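Local coordinates for STU0660 (Streptococcus thermophilus, PDB 3ZTH), which probably binds double-stranded DNA as a ring-shaped tetramer, being a large Csn2 protein of CRISPR-mediated bacterial immunity, at the interface of chains A and B and the interface of chains A and C. Sequence-based numbering; all coordinates share one arbitrary frame. Chains: chain A/B/C, STU0660.

Contact 1: the interface of chains A and B. Residues chain A 142-145; chain B 92, 160-162.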
ATOM      1  N   TYR A 142     -27.944  -6.948 -10.889  1.00 48.39           N
ATOM      2  CA  TYR A 142     -26.567  -6.957 -10.411  1.00 47.55           C
ATOM      3  C   TYR A 142     -25.778  -7.765 -11.426  1.00 47.26           C
ATOM      4  O   TYR A 142     -26.044  -8.948 -11.631  1.00 46.98           O
ATOM      5  CB  TYR A 142     -26.468  -7.616  -9.037  1.00 44.38           C
ATOM      6  CG  TYR A 142     -25.078  -7.606  -8.447  1.00 41.90           C
ATOM      7  CD1 TYR A 142     -24.390  -6.408  -8.238  1.00 41.42           C
ATOM      8  CD2 TYR A 142     -24.477  -8.790  -8.023  1.00 41.99           C
ATOM      9  CE1 TYR A 142     -23.136  -6.392  -7.604  1.00 40.20           C
ATOM     10  CE2 TYR A 142     -23.226  -8.788  -7.390  1.00 39.96           C
ATOM     11  CZ  TYR A 142     -22.565  -7.589  -7.181  1.00 40.53           C
ATOM     12  OH  TYR A 142     -21.351  -7.595  -6.529  1.00 40.96           O
ATOM     13  N   HIS A 143     -24.806  -7.127 -12.061  1.00 48.04           N
ATOM     14  CA  HIS A 143     -24.018  -7.798 -13.081  1.00 49.29           C
ATOM     15  C   HIS A 143     -22.615  -7.224 -13.224  1.00 49.66           C
ATOM     16  O   HIS A 143     -22.307  -6.133 -12.738  1.00 48.03           O
ATOM     17  CB  HIS A 143     -24.728  -7.672 -14.421  1.00 49.54           C
ATOM     18  CG  HIS A 143     -25.014  -6.257 -14.794  1.00 50.93           C
ATOM     19  ND1 HIS A 143     -24.039  -5.284 -14.789  1.00 53.74           N
ATOM     20  CD2 HIS A 143     -26.167  -5.635 -15.122  1.00 53.17           C
ATOM     21  CE1 HIS A 143     -24.581  -4.119 -15.095  1.00 54.43           C
ATOM     22  NE2 HIS A 143     -25.872  -4.304 -15.302  1.00 54.88           N
ATOM     23  N   LEU A 144     -21.778  -7.975 -13.927  1.00 50.24           N
ATOM     24  CA  LEU A 144     -20.411  -7.575 -14.179  1.00 50.49           C
ATOM     25  C   LEU A 144     -20.345  -6.774 -15.476  1.00 51.94           C
ATOM     26  O   LEU A 144     -20.964  -7.136 -16.473  1.00 52.66           O
ATOM     27  CB  LEU A 144     -19.532  -8.819 -14.283  1.00 47.93           C
ATOM     28  CG  LEU A 144     -19.431  -9.629 -12.990  1.00 47.28           C
ATOM     29  CD1 LEU A 144     -18.818 -10.983 -13.271  1.00 47.33           C
ATOM     30  CD2 LEU A 144     -18.597  -8.867 -11.977  1.00 46.62           C
ATOM     31  N   GLU A 145     -19.623  -5.664 -15.444  1.00 53.83           N
ATOM     32  CA  GLU A 145     -19.444  -4.840 -16.629  1.00 56.59           C
ATOM     33  C   GLU A 145     -17.975  -4.969 -17.006  1.00 58.10           C
ATOM     34  O   GLU A 145     -17.106  -5.075 -16.133  1.00 57.62           O
ATOM     35  CB  GLU A 145     -19.808  -3.382 -16.342  1.00 57.87           C
ATOM     36  CG  GLU A 145     -21.300  -3.117 -16.415  1.00 62.71           C
ATOM     37  CD  GLU A 145     -21.688  -1.747 -15.892  1.00 65.87           C
ATOM     38  OE1 GLU A 145     -21.034  -0.751 -16.275  1.00 67.38           O
ATOM     39  OE2 GLU A 145     -22.660  -1.671 -15.104  1.00 66.31           O
TER
ATOM     40  N   TYR B  92     -17.229  -9.795  -4.713  1.00 54.06           N
ATOM     41  CA  TYR B  92     -16.361 -10.903  -5.073  1.00 54.68           C
ATOM     42  C   TYR B  92     -15.042 -10.868  -4.323  1.00 55.96           C
ATOM     43  O   TYR B  92     -14.049 -10.336  -4.808  1.00 56.97           O
ATOM     44  CB  TYR B  92     -16.137 -10.896  -6.582  1.00 53.99           C
ATOM     45  CG  TYR B  92     -17.422 -11.145  -7.332  1.00 54.27           C
ATOM     46  CD1 TYR B  92     -17.850 -12.443  -7.605  1.00 54.58           C
ATOM     47  CD2 TYR B  92     -18.256 -10.089  -7.694  1.00 53.86           C
ATOM     48  CE1 TYR B  92     -19.078 -12.686  -8.213  1.00 54.49           C
ATOM     49  CE2 TYR B  92     -19.489 -10.320  -8.301  1.00 53.42           C
ATOM     50  CZ  TYR B  92     -19.895 -11.620  -8.557  1.00 54.23           C
ATOM     51  OH  TYR B  92     -21.123 -11.858  -9.141  1.00 54.94           O
ATOM     52  N   SER B 160     -15.891  -5.267 -13.220  1.00 51.63           N
ATOM     53  CA  SER B 160     -16.335  -4.663 -11.973  1.00 49.98           C
ATOM     54  C   SER B 160     -17.836  -4.870 -11.876  1.00 47.91           C
ATOM     55  O   SER B 160     -18.565  -4.646 -12.846  1.00 46.03           O
ATOM     56  CB  SER B 160     -16.049  -3.159 -11.955  1.00 50.48           C
ATOM     57  OG  SER B 160     -14.673  -2.891 -12.131  1.00 55.59           O
ATOM     58  N   PRO B 161     -18.318  -5.313 -10.706  1.00 46.35           N
ATOM     59  CA  PRO B 161     -19.747  -5.545 -10.482  1.00 45.26           C
ATOM     60  C   PRO B 161     -20.465  -4.208 -10.332  1.00 44.25           C
ATOM     61  O   PRO B 161     -19.864  -3.232  -9.887  1.00 45.40           O
ATOM     62  CB  PRO B 161     -19.758  -6.370  -9.200  1.00 45.25           C
ATOM     63  CG  PRO B 161     -18.575  -5.836  -8.463  1.00 45.79           C
ATOM     64  CD  PRO B 161     -17.528  -5.763  -9.548  1.00 45.75           C
ATOM     65  N   PHE B 162     -21.738  -4.162 -10.708  1.00 43.80           N
ATOM     66  CA  PHE B 162     -22.522  -2.932 -10.630  1.00 44.20           C
ATOM     67  C   PHE B 162     -24.001  -3.175 -10.390  1.00 44.56           C
ATOM     68  O   PHE B 162     -24.566  -4.162 -10.859  1.00 45.03           O
ATOM     69  CB  PHE B 162     -22.410  -2.132 -11.930  1.00 44.71           C
ATOM     70  CG  PHE B 162     -21.184  -1.283 -12.027  1.00 45.18           C
ATOM     71  CD1 PHE B 162     -21.047  -0.149 -11.234  1.00 44.51           C
ATOM     72  CD2 PHE B 162     -20.168  -1.606 -12.925  1.00 46.03           C
ATOM     73  CE1 PHE B 162     -19.914   0.657 -11.330  1.00 45.47           C
ATOM     74  CE2 PHE B 162     -19.031  -0.811 -13.031  1.00 46.39           C
ATOM     75  CZ  PHE B 162     -18.903   0.326 -12.230  1.00 46.13           C
TER
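A:His143 and B:Phe162 pair backbone to backbone, as do A:Glu145 and B:Ser160, joining strand 140-146 of chain A to strand 159-165 of chain B as an antiparallel sheet across the subunits. The A:His143 N to B:Phe162 O bond is 3.2 Å; B:Phe162 N returns one to A:His143 O at 2.9 Å. A:Glu145 N lies 3.0 Å from B:Ser160 O, and B:Ser160 N bonds A:Glu145 O. These main-chain bonds set the register; B:Pro161, lacking an N-H, falls opposite A:Leu144, a non-bonded position of the pairing.

Apolar contacts collect on one face of the sheet. With CG opposite the backbone N (chi1 -177°), A:Tyr142 runs alongside B:Pro161 and sets its phenol OH 3.3 Å from the proline CB. B:Tyr92 slides past A:Tyr142 in the opposite direction, its CE2 3.7 Å from that OH, which stands off the ring plane. A:Leu144 CD2 packs on B:Pro161 CA at 3.8 Å and approaches the B:Tyr92 rim near CE2 from the other side.

On the other face the extended A:Glu145 crosses B:Phe162 at about a right angle. Its carboxylate, tilted 27° from the phenyl plane, puts CD 3.3 Å from ring atom CD2, while OE2 also lies at the edge of the A:His143 ring, in its plane.

The pairing probably helps hold two copies together in the tetramer. Within each copy the two strands flank helix 151-157; B:Tyr92 comes from the loop between helices 83-89 and 97-106.

Contact 2: the interface of chains A and C. Residues chain A 33, 36-37, 40, 54-55; chain C 173-174.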
ATOM      1  N   TYR A  33      29.799  15.372 -10.030  1.00 24.90           N
ATOM      2  CA  TYR A  33      28.835  16.344  -9.551  1.00 22.71           C
ATOM      3  C   TYR A  33      28.049  16.903 -10.734  1.00 21.63           C
ATOM      4  O   TYR A  33      26.836  17.057 -10.664  1.00 21.97           O
ATOM      5  CB  TYR A  33      29.545  17.489  -8.833  1.00 21.26           C
ATOM      6  CG  TYR A  33      28.615  18.631  -8.534  1.00 21.53           C
ATOM      7  CD1 TYR A  33      27.746  18.579  -7.448  1.00 23.70           C
ATOM      8  CD2 TYR A  33      28.552  19.742  -9.377  1.00 22.26           C
ATOM      9  CE1 TYR A  33      26.824  19.611  -7.204  1.00 25.14           C
ATOM     10  CE2 TYR A  33      27.637  20.777  -9.146  1.00 24.22           C
ATOM     11  CZ  TYR A  33      26.778  20.700  -8.056  1.00 24.56           C
ATOM     12  OH  TYR A  33      25.883  21.714  -7.815  1.00 27.18           O
ATOM     13  N   GLN A  36      25.581  14.373 -11.781  1.00 29.36           N
ATOM     14  CA  GLN A  36      24.483  14.257 -10.821  1.00 30.84           C
ATOM     15  C   GLN A  36      23.440  15.356 -11.002  1.00 29.51           C
ATOM     16  O   GLN A  36      22.242  15.105 -10.932  1.00 28.72           O
ATOM     17  CB  GLN A  36      25.038  14.289  -9.390  1.00 32.95           C
ATOM     18  CG  GLN A  36      24.018  14.000  -8.288  1.00 35.23           C
ATOM     19  CD  GLN A  36      23.465  12.581  -8.347  1.00 38.18           C
ATOM     20  OE1 GLN A  36      22.430  12.332  -8.978  1.00 39.63           O
ATOM     21  NE2 GLN A  36      24.162  11.640  -7.701  1.00 34.43           N
ATOM     22  N   ILE A  37      23.905  16.577 -11.221  1.00 29.41           N
ATOM     23  CA  ILE A  37      23.007  17.704 -11.418  1.00 30.22           C
ATOM     24  C   ILE A  37      22.260  17.538 -12.737  1.00 31.15           C
ATOM     25  O   ILE A  37      21.041  17.693 -12.798  1.00 33.38           O
ATOM     26  CB  ILE A  37      23.781  19.032 -11.481  1.00 30.83           C
ATOM     27  CG1 ILE A  37      24.422  19.344 -10.129  1.00 31.82           C
ATOM     28  CG2 ILE A  37      22.844  20.139 -11.899  1.00 29.89           C
ATOM     29  CD1 ILE A  37      23.408  19.711  -9.037  1.00 33.77           C
ATOM     30  N   TRP A  40      19.564  14.932 -12.520  1.00 33.02           N
ATOM     31  CA  TRP A  40      18.483  15.343 -11.631  1.00 33.60           C
ATOM     32  C   TRP A  40      17.654  16.430 -12.286  1.00 33.75           C
ATOM     33  O   TRP A  40      16.430  16.373 -12.291  1.00 34.66           O
ATOM     34  CB  TRP A  40      19.049  15.856 -10.308  1.00 34.82           C
ATOM     35  CG  TRP A  40      19.304  14.777  -9.295  1.00 36.83           C
ATOM     36  CD1 TRP A  40      19.320  13.423  -9.513  1.00 36.20           C
ATOM     37  CD2 TRP A  40      19.579  14.961  -7.898  1.00 36.32           C
ATOM     38  NE1 TRP A  40      19.588  12.757  -8.339  1.00 36.34           N
ATOM     39  CE2 TRP A  40      19.749  13.674  -7.332  1.00 37.40           C
ATOM     40  CE3 TRP A  40      19.697  16.087  -7.070  1.00 34.93           C
ATOM     41  CZ2 TRP A  40      20.030  13.484  -5.971  1.00 35.84           C
ATOM     42  CZ3 TRP A  40      19.976  15.898  -5.715  1.00 34.90           C
ATOM     43  CH2 TRP A  40      20.138  14.603  -5.182  1.00 35.32           C
ATOM     44  N   ILE A  54      22.712  21.906   0.295  1.00 46.95           N
ATOM     45  CA  ILE A  54      23.863  22.611  -0.261  1.00 45.85           C
ATOM     46  C   ILE A  54      23.527  23.821  -1.136  1.00 46.00           C
ATOM     47  O   ILE A  54      24.401  24.632  -1.446  1.00 46.04           O
ATOM     48  CB  ILE A  54      24.747  21.650  -1.092  1.00 44.26           C
ATOM     49  CG1 ILE A  54      23.946  21.103  -2.279  1.00 43.58           C
ATOM     50  CG2 ILE A  54      25.255  20.532  -0.209  1.00 41.46           C
ATOM     51  CD1 ILE A  54      24.757  20.264  -3.253  1.00 43.62           C
ATOM     52  N   PHE A  55      22.278  23.946  -1.554  1.00 44.93           N
ATOM     53  CA  PHE A  55      21.910  25.081  -2.377  1.00 47.31           C
ATOM     54  C   PHE A  55      21.039  26.034  -1.566  1.00 49.77           C
ATOM     55  O   PHE A  55      20.292  26.836  -2.122  1.00 50.89           O
ATOM     56  CB  PHE A  55      21.152  24.603  -3.611  1.00 46.70           C
ATOM     57  CG  PHE A  55      21.923  23.638  -4.455  1.00 47.58           C
ATOM     58  CD1 PHE A  55      23.079  24.039  -5.115  1.00 47.76           C
ATOM     59  CD2 PHE A  55      21.499  22.317  -4.587  1.00 47.48           C
ATOM     60  CE1 PHE A  55      23.804  23.140  -5.894  1.00 47.47           C
ATOM     61  CE2 PHE A  55      22.218  21.411  -5.364  1.00 46.92           C
ATOM     62  CZ  PHE A  55      23.370  21.824  -6.017  1.00 47.46           C
TER
ATOM     63  N   GLU C 173      23.999  11.726  -1.687  1.00 38.56           N
ATOM     64  CA  GLU C 173      24.583  12.125  -2.958  1.00 40.54           C
ATOM     65  C   GLU C 173      25.585  13.275  -2.842  1.00 40.55           C
ATOM     66  O   GLU C 173      26.542  13.340  -3.613  1.00 40.70           O
ATOM     67  CB  GLU C 173      23.479  12.508  -3.952  1.00 41.85           C
ATOM     68  CG  GLU C 173      22.616  11.337  -4.414  1.00 44.15           C
ATOM     69  CD  GLU C 173      21.465  11.029  -3.466  1.00 46.67           C
ATOM     70  OE1 GLU C 173      21.680  10.999  -2.237  1.00 48.94           O
ATOM     71  OE2 GLU C 173      20.339  10.803  -3.956  1.00 48.74           O
ATOM     72  N   TRP C 174      25.382  14.165  -1.873  1.00 39.65           N
ATOM     73  CA  TRP C 174      26.265  15.320  -1.703  1.00 38.99           C
ATOM     74  C   TRP C 174      27.467  15.113  -0.778  1.00 39.22           C
ATOM     75  O   TRP C 174      28.299  16.011  -0.609  1.00 39.01           O
ATOM     76  CB  TRP C 174      25.436  16.524  -1.248  1.00 38.25           C
ATOM     77  CG  TRP C 174      24.359  16.883  -2.244  1.00 38.42           C
ATOM     78  CD1 TRP C 174      23.092  17.305  -1.963  1.00 39.45           C
ATOM     79  CD2 TRP C 174      24.466  16.864  -3.679  1.00 37.29           C
ATOM     80  NE1 TRP C 174      22.401  17.548  -3.130  1.00 39.80           N
ATOM     81  CE2 TRP C 174      23.219  17.288  -4.196  1.00 37.04           C
ATOM     82  CE3 TRP C 174      25.494  16.533  -4.575  1.00 34.19           C
ATOM     83  CZ2 TRP C 174      22.969  17.391  -5.569  1.00 35.81           C
ATOM     84  CZ3 TRP C 174      25.247  16.637  -5.942  1.00 35.69           C
ATOM     85  CH2 TRP C 174      23.990  17.064  -6.425  1.00 35.52           C
TER
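A:Tyr33, A:Gln36, A:Ile37 and A:Trp40, spread over two turns of helix 28-43, form one wall, and A:Ile54 and A:Phe55 of the 3-10 helix 53-55 another, between which the 3-10 helix 172-174 of chain C inserts C:Trp174. The inserted tryptophan probably helps hold the two copies together in the tetramer.

A:Ile54 reaches over one face of that indole: CG1 sits between the backbone N and carbonyl carbon (chi1 62°), and the chain then runs straight out to CD1, which stands 3.3 Å from the centroid of the five-membered ring in a CH-pi contact. Under the opposite face, toward the rim, A:Gln36 presents its methylene CG 3.6 Å from C:Trp174 CH2. A:Trp40 takes the CZ2 edge of C:Trp174 on its own face. The two indoles thus meet edge to face, their planes 70° apart, with A:Trp40 CZ3 3.3 Å from C:Trp174 CZ2.

A:Tyr33 crosses C:Trp174 obliquely on the isoleucine side, its CD1 and CE1 above the rim of the benzo ring and CD1 3.5 Å from C:Trp174 CZ3. On that side too are A:Ile37 CD1, 3.8 Å from C:Trp174 CH2, and A:Phe55 CE2, a looser touch near C:Trp174 CZ2.

C:Glu173 meets the edge of A:Trp40. Its carboxylate OE2 lies in the plane of that indole, 3.4 Å from A:Trp40 CZ2, the carboxylate itself turned steeply to the ring. A bend at chi2 (65°) turns the A:Gln36 amide back over the face of A:Trp40, where A:Gln36 NE2 is 3.6 Å from C:Glu173 CG. Amide and carboxylate so meet different parts of A:Trp40 and may limit its rotation.

Helix 28-43 begins just after A:Gln26 of the magnesium site. On chain C, segment 172-174 links strand 168-170 to helix 177-192.

The C-alpha centres of contact 1 and contact 2 lie about 51 Å apart, so chain A meets its two partners at well-separated places. No residue serves both, yet strand 159-165 of contact 1 is followed closely in sequence by the 3-10 helix 172-174 of contact 2. The two differ in character: backbone sheet pairing in contact 1, insertion of an aromatic side chain in contact 2. Each belongs to a two-fold interface and therefore recurs with the chains exchanged. Alternating, such interfaces could close four copies into a ring, as expected for Csn2 proteins that encircle DNA.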